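Local coordinates for protein TP_0956 (Treponema pallidum subsp. pallidum, PDB 3U64) that is a lipoprotein that probably serves as the tetratricopeptide-repeat-like T component of a TRAP transporter, in which it may mediate protein-protein contacts, at residues Y110-L121 with T154-A165. Residues are numbered along the deposited sequence; the frame is centred on the assembly and turned at random.
Sequences YLRGARYALSSL and TLYWVGTGYVAA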
loop_
_atom_site.group_PDB
_atom_site.type_symbol
_atom_site.label_atom_id
_atom_site.label_comp_id
_atom_site.label_asym_id
_atom_site.label_seq_id
_atom_site.Cartn_x
_atom_site.Cartn_y
_atom_site.Cartn_z
ATOM N N TYR A 110 -18.629 -5.527 1.715
ATOM C CA TYR A 110 -19.317 -6.734 2.176
ATOM C C TYR A 110 -20.158 -7.326 1.040
ATOM O O TYR A 110 -20.130 -8.534 0.780
ATOM C CB TYR A 110 -20.212 -6.427 3.375
ATOM C CG TYR A 110 -19.452 -6.235 4.670
ATOM C CD1 TYR A 110 -18.392 -7.079 5.009
ATOM C CD2 TYR A 110 -19.789 -5.208 5.555
ATOM C CE1 TYR A 110 -17.694 -6.907 6.198
ATOM C CE2 TYR A 110 -19.093 -5.032 6.750
ATOM C CZ TYR A 110 -18.053 -5.885 7.065
ATOM O OH TYR A 110 -17.358 -5.724 8.232
ATOM N N LEU A 111 -20.882 -6.455 0.346
ATOM C CA LEU A 111 -21.816 -6.904 -0.654
ATOM C C LEU A 111 -21.084 -7.439 -1.870
ATOM O O LEU A 111 -21.533 -8.407 -2.481
ATOM C CB LEU A 111 -22.758 -5.781 -1.053
ATOM C CG LEU A 111 -23.801 -5.344 -0.028
ATOM C CD1 LEU A 111 -24.462 -4.059 -0.507
ATOM C CD2 LEU A 111 -24.846 -6.406 0.177
ATOM N N ARG A 112 -19.960 -6.818 -2.227
ATOM C CA ARG A 112 -19.168 -7.318 -3.353
ATOM C C ARG A 112 -18.631 -8.692 -2.977
ATOM O O ARG A 112 -18.653 -9.618 -3.788
ATOM C CB ARG A 112 -18.017 -6.360 -3.702
ATOM C CG ARG A 112 -17.110 -6.828 -4.857
ATOM C CD ARG A 112 -15.807 -6.024 -4.935
ATOM N NE ARG A 112 -16.068 -4.599 -5.138
ATOM C CZ ARG A 112 -15.131 -3.671 -5.315
ATOM N NH1 ARG A 112 -13.850 -3.997 -5.325
ATOM N NH2 ARG A 112 -15.478 -2.407 -5.482
ATOM N N GLY A 113 -18.145 -8.807 -1.738
ATOM C CA GLY A 113 -17.645 -10.063 -1.210
ATOM C C GLY A 113 -18.726 -11.129 -1.198
ATOM O O GLY A 113 -18.505 -12.254 -1.656
ATOM N N ALA A 114 -19.912 -10.782 -0.706
ATOM C CA ALA A 114 -20.992 -11.775 -0.652
ATOM C C ALA A 114 -21.380 -12.258 -2.041
ATOM O O ALA A 114 -21.662 -13.442 -2.235
ATOM C CB ALA A 114 -22.200 -11.238 0.070
ATOM N N ARG A 115 -21.386 -11.336 -3.004
ATOM C CA ARG A 115 -21.797 -11.646 -4.367
ATOM C C ARG A 115 -20.758 -12.496 -5.102
ATOM O O ARG A 115 -21.105 -13.340 -5.935
ATOM C CB ARG A 115 -22.076 -10.358 -5.151
ATOM C CG ARG A 115 -23.281 -9.598 -4.643
ATOM C CD ARG A 115 -23.550 -8.308 -5.415
ATOM N NE ARG A 115 -24.349 -7.398 -4.595
ATOM C CZ ARG A 115 -24.960 -6.309 -5.048
ATOM N NH1 ARG A 115 -24.878 -5.988 -6.335
ATOM N NH2 ARG A 115 -25.664 -5.550 -4.213
ATOM N N TYR A 116 -19.482 -12.243 -4.820
ATOM C CA TYR A 116 -18.418 -13.089 -5.342
ATOM C C TYR A 116 -18.558 -14.526 -4.825
ATOM O O TYR A 116 -18.446 -15.473 -5.597
ATOM C CB TYR A 116 -17.045 -12.525 -4.970
ATOM C CG TYR A 116 -16.553 -11.445 -5.901
ATOM C CD1 TYR A 116 -16.936 -11.416 -7.236
ATOM C CD2 TYR A 116 -15.688 -10.464 -5.451
ATOM C CE1 TYR A 116 -16.476 -10.414 -8.095
ATOM C CE2 TYR A 116 -15.221 -9.470 -6.295
ATOM C CZ TYR A 116 -15.612 -9.447 -7.607
ATOM O OH TYR A 116 -15.135 -8.454 -8.426
ATOM N N ALA A 117 -18.810 -14.689 -3.527
ATOM C CA ALA A 117 -18.929 -16.036 -2.949
ATOM C C ALA A 117 -20.182 -16.726 -3.469
ATOM O O ALA A 117 -20.189 -17.937 -3.744
ATOM C CB ALA A 117 -18.921 -15.993 -1.411
ATOM N N LEU A 118 -21.239 -15.943 -3.627
ATOM C CA LEU A 118 -22.499 -16.467 -4.144
ATOM C C LEU A 118 -22.307 -17.074 -5.542
ATOM O O LEU A 118 -23.054 -17.969 -5.946
ATOM C CB LEU A 118 -23.536 -15.349 -4.183
ATOM C CG LEU A 118 -24.920 -15.649 -4.750
ATOM C CD1 LEU A 118 -25.603 -16.767 -3.946
ATOM C CD2 LEU A 118 -25.760 -14.376 -4.758
ATOM N N SER A 119 -21.301 -16.620 -6.291
ATOM C CA SER A 119 -21.132 -17.186 -7.636
ATOM C C SER A 119 -20.604 -18.622 -7.576
ATOM O O SER A 119 -20.767 -19.385 -8.520
ATOM C CB SER A 119 -20.323 -16.287 -8.576
ATOM O OG SER A 119 -19.016 -16.068 -8.090
ATOM N N SER A 120 -20.003 -19.000 -6.451
ATOM C CA SER A 120 -19.683 -20.406 -6.210
ATOM C C SER A 120 -20.969 -21.247 -6.155
ATOM O O SER A 120 -21.037 -22.297 -6.782
ATOM C CB SER A 120 -18.835 -20.577 -4.943
ATOM O OG SER A 120 -18.949 -21.883 -4.393
ATOM N N LEU A 121 -21.994 -20.783 -5.434
ATOM C CA LEU A 121 -23.296 -21.466 -5.439
ATOM C C LEU A 121 -23.959 -21.428 -6.818
ATOM O O LEU A 121 -24.522 -22.430 -7.277
ATOM C CB LEU A 121 -24.239 -20.924 -4.347
ATOM C CG LEU A 121 -23.748 -21.307 -2.939
ATOM C CD1 LEU A 121 -24.434 -20.545 -1.827
ATOM C CD2 LEU A 121 -23.882 -22.796 -2.719
ATOM N N THR A 154 -19.473 -21.896 1.557
ATOM C CA THR A 154 -20.018 -20.853 0.693
ATOM C C THR A 154 -21.230 -20.198 1.347
ATOM O O THR A 154 -21.348 -18.968 1.369
ATOM C CB THR A 154 -20.361 -21.418 -0.719
ATOM O OG1 THR A 154 -19.221 -22.117 -1.227
ATOM C CG2 THR A 154 -20.739 -20.298 -1.694
ATOM N N LEU A 155 -22.117 -21.025 1.894
ATOM C CA LEU A 155 -23.311 -20.542 2.582
ATOM C C LEU A 155 -22.918 -19.574 3.690
ATOM O O LEU A 155 -23.523 -18.504 3.873
ATOM C CB LEU A 155 -24.105 -21.734 3.155
ATOM C CG LEU A 155 -24.743 -22.550 2.034
ATOM C CD1 LEU A 155 -25.332 -23.857 2.527
ATOM C CD2 LEU A 155 -25.800 -21.717 1.346
ATOM N N TYR A 156 -21.881 -19.959 4.423
ATOM C CA TYR A 156 -21.432 -19.200 5.579
ATOM C C TYR A 156 -20.957 -17.815 5.161
ATOM O O TYR A 156 -21.329 -16.828 5.781
ATOM C CB TYR A 156 -20.312 -19.944 6.325
ATOM C CG TYR A 156 -19.570 -19.064 7.334
ATOM C CD1 TYR A 156 -20.171 -18.673 8.523
ATOM C CD2 TYR A 156 -18.275 -18.619 7.087
ATOM C CE1 TYR A 156 -19.517 -17.861 9.433
ATOM C CE2 TYR A 156 -17.605 -17.801 7.997
ATOM C CZ TYR A 156 -18.235 -17.420 9.166
ATOM O OH TYR A 156 -17.588 -16.610 10.081
ATOM N N TRP A 157 -20.131 -17.751 4.115
ATOM C CA TRP A 157 -19.530 -16.492 3.696
ATOM C C TRP A 157 -20.539 -15.547 3.037
ATOM O O TRP A 157 -20.566 -14.360 3.345
ATOM C CB TRP A 157 -18.265 -16.730 2.848
ATOM C CG TRP A 157 -17.095 -17.045 3.763
ATOM C CD1 TRP A 157 -16.495 -18.256 3.952
ATOM C CD2 TRP A 157 -16.451 -16.131 4.670
ATOM N NE1 TRP A 157 -15.494 -18.143 4.890
ATOM C CE2 TRP A 157 -15.461 -16.860 5.362
ATOM C CE3 TRP A 157 -16.611 -14.768 4.950
ATOM C CZ2 TRP A 157 -14.616 -16.264 6.310
ATOM C CZ3 TRP A 157 -15.778 -14.178 5.912
ATOM C CH2 TRP A 157 -14.796 -14.931 6.578
ATOM N N VAL A 158 -21.403 -16.093 2.181
ATOM C CA VAL A 158 -22.468 -15.315 1.551
ATOM C C VAL A 158 -23.398 -14.742 2.616
ATOM O O VAL A 158 -23.647 -13.532 2.649
ATOM C CB VAL A 158 -23.293 -16.169 0.542
ATOM C CG1 VAL A 158 -24.494 -15.397 0.065
ATOM C CG2 VAL A 158 -22.429 -16.575 -0.641
ATOM N N GLY A 159 -23.890 -15.607 3.501
ATOM C CA GLY A 159 -24.782 -15.173 4.562
ATOM C C GLY A 159 -24.109 -14.123 5.441
ATOM O O GLY A 159 -24.724 -13.114 5.824
ATOM N N THR A 160 -22.842 -14.359 5.774
ATOM C CA THR A 160 -22.116 -13.409 6.633
ATOM C C THR A 160 -21.952 -12.056 5.950
ATOM O O THR A 160 -22.144 -11.025 6.579
ATOM C CB THR A 160 -20.752 -13.946 7.019
ATOM O OG1 THR A 160 -20.925 -15.145 7.791
ATOM C CG2 THR A 160 -19.935 -12.913 7.819
ATOM N N GLY A 161 -21.598 -12.068 4.661
ATOM C CA GLY A 161 -21.426 -10.839 3.905
ATOM C C GLY A 161 -22.684 -9.991 3.927
ATOM O O GLY A 161 -22.641 -8.781 4.173
ATOM N N TYR A 162 -23.822 -10.630 3.695
ATOM C CA TYR A 162 -25.088 -9.904 3.663
ATOM C C TYR A 162 -25.505 -9.382 5.050
ATOM O O TYR A 162 -25.936 -8.238 5.176
ATOM C CB TYR A 162 -26.197 -10.744 3.009
ATOM C CG TYR A 162 -26.166 -10.727 1.488
ATOM C CD1 TYR A 162 -25.762 -11.845 0.766
ATOM C CD2 TYR A 162 -26.529 -9.589 0.777
ATOM C CE1 TYR A 162 -25.723 -11.835 -0.624
ATOM C CE2 TYR A 162 -26.514 -9.574 -0.619
ATOM C CZ TYR A 162 -26.105 -10.697 -1.313
ATOM O OH TYR A 162 -26.073 -10.688 -2.703
ATOM N N VAL A 163 -25.355 -10.212 6.078
ATOM C CA VAL A 163 -25.619 -9.787 7.448
ATOM C C VAL A 163 -24.690 -8.651 7.894
ATOM O O VAL A 163 -25.116 -7.745 8.610
ATOM C CB VAL A 163 -25.485 -10.973 8.433
ATOM C CG1 VAL A 163 -25.306 -10.476 9.838
ATOM C CG2 VAL A 163 -26.709 -11.887 8.329
ATOM N N ALA A 164 -23.420 -8.698 7.480
ATOM C CA ALA A 164 -22.492 -7.632 7.838
ATOM C C ALA A 164 -22.884 -6.342 7.095
ATOM O O ALA A 164 -22.766 -5.240 7.651
ATOM C CB ALA A 164 -21.034 -8.026 7.553
ATOM N N ALA A 165 -23.385 -6.472 5.861
ATOM C CA ALA A 165 -23.820 -5.268 5.135
ATOM C C ALA A 165 -25.062 -4.665 5.784
ATOM O O ALA A 165 -25.185 -3.445 5.886
ATOM C CB ALA A 165 -24.066 -5.557 3.640
#
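Tyr162 has CG anti to the carbonyl carbon (chi1 -81°), Tyr110 takes the same orientation, and each ring lies against the partner helix. The Tyr162 ring fits as a knob among Leu111, Ala114, Arg115 and Leu118. Ala114 CB sits over one face, offset toward the rim, 3.6 Å from Tyr162 CE1. Leu111 CD2 comes in obliquely, 3.7 Å from Tyr162 CD2. At the far end of the ring, Arg115 CG packs on Tyr162 OH. Tyr110 makes the matching contact in the other direction. Ala164 CB stands over its ring centre, 3.5 Å from the centroid and 3° off the normal, a CH-pi contact. The Tyr110 hydroxyl bonds to Gln85 of helix 66-89.

Segments 110-121 and 154-165 run roughly antiparallel (158°), with axes 7.9 Å apart at closest. Gly161, with no side chain, lets the helices close in: its CA is 3.9 Å from Ala114 CB. Further along, Val158 CG2 presses on the backbone of Leu118 and on Ala117 CB. Thr154 divides its two branches. Its CG2 packs tightly on Leu121 CG, while OG1 shares a hydrogen bond with Ser120 OG (3.2 Å). Ser120 OG also bonds to Arg66 NE. Met185 of helix 176-192 also touches Leu155 and Val158.

Such close antiparallel helix pairing, with small residues at the crossing, is consistent with the tetratricopeptide-like fold. Arg115 NE is buried here without a partner in the model. The chemistry is mostly apolar: shape and CH-pi contacts join the segments, and one hydroxyl pair is the only hydrogen bond between them.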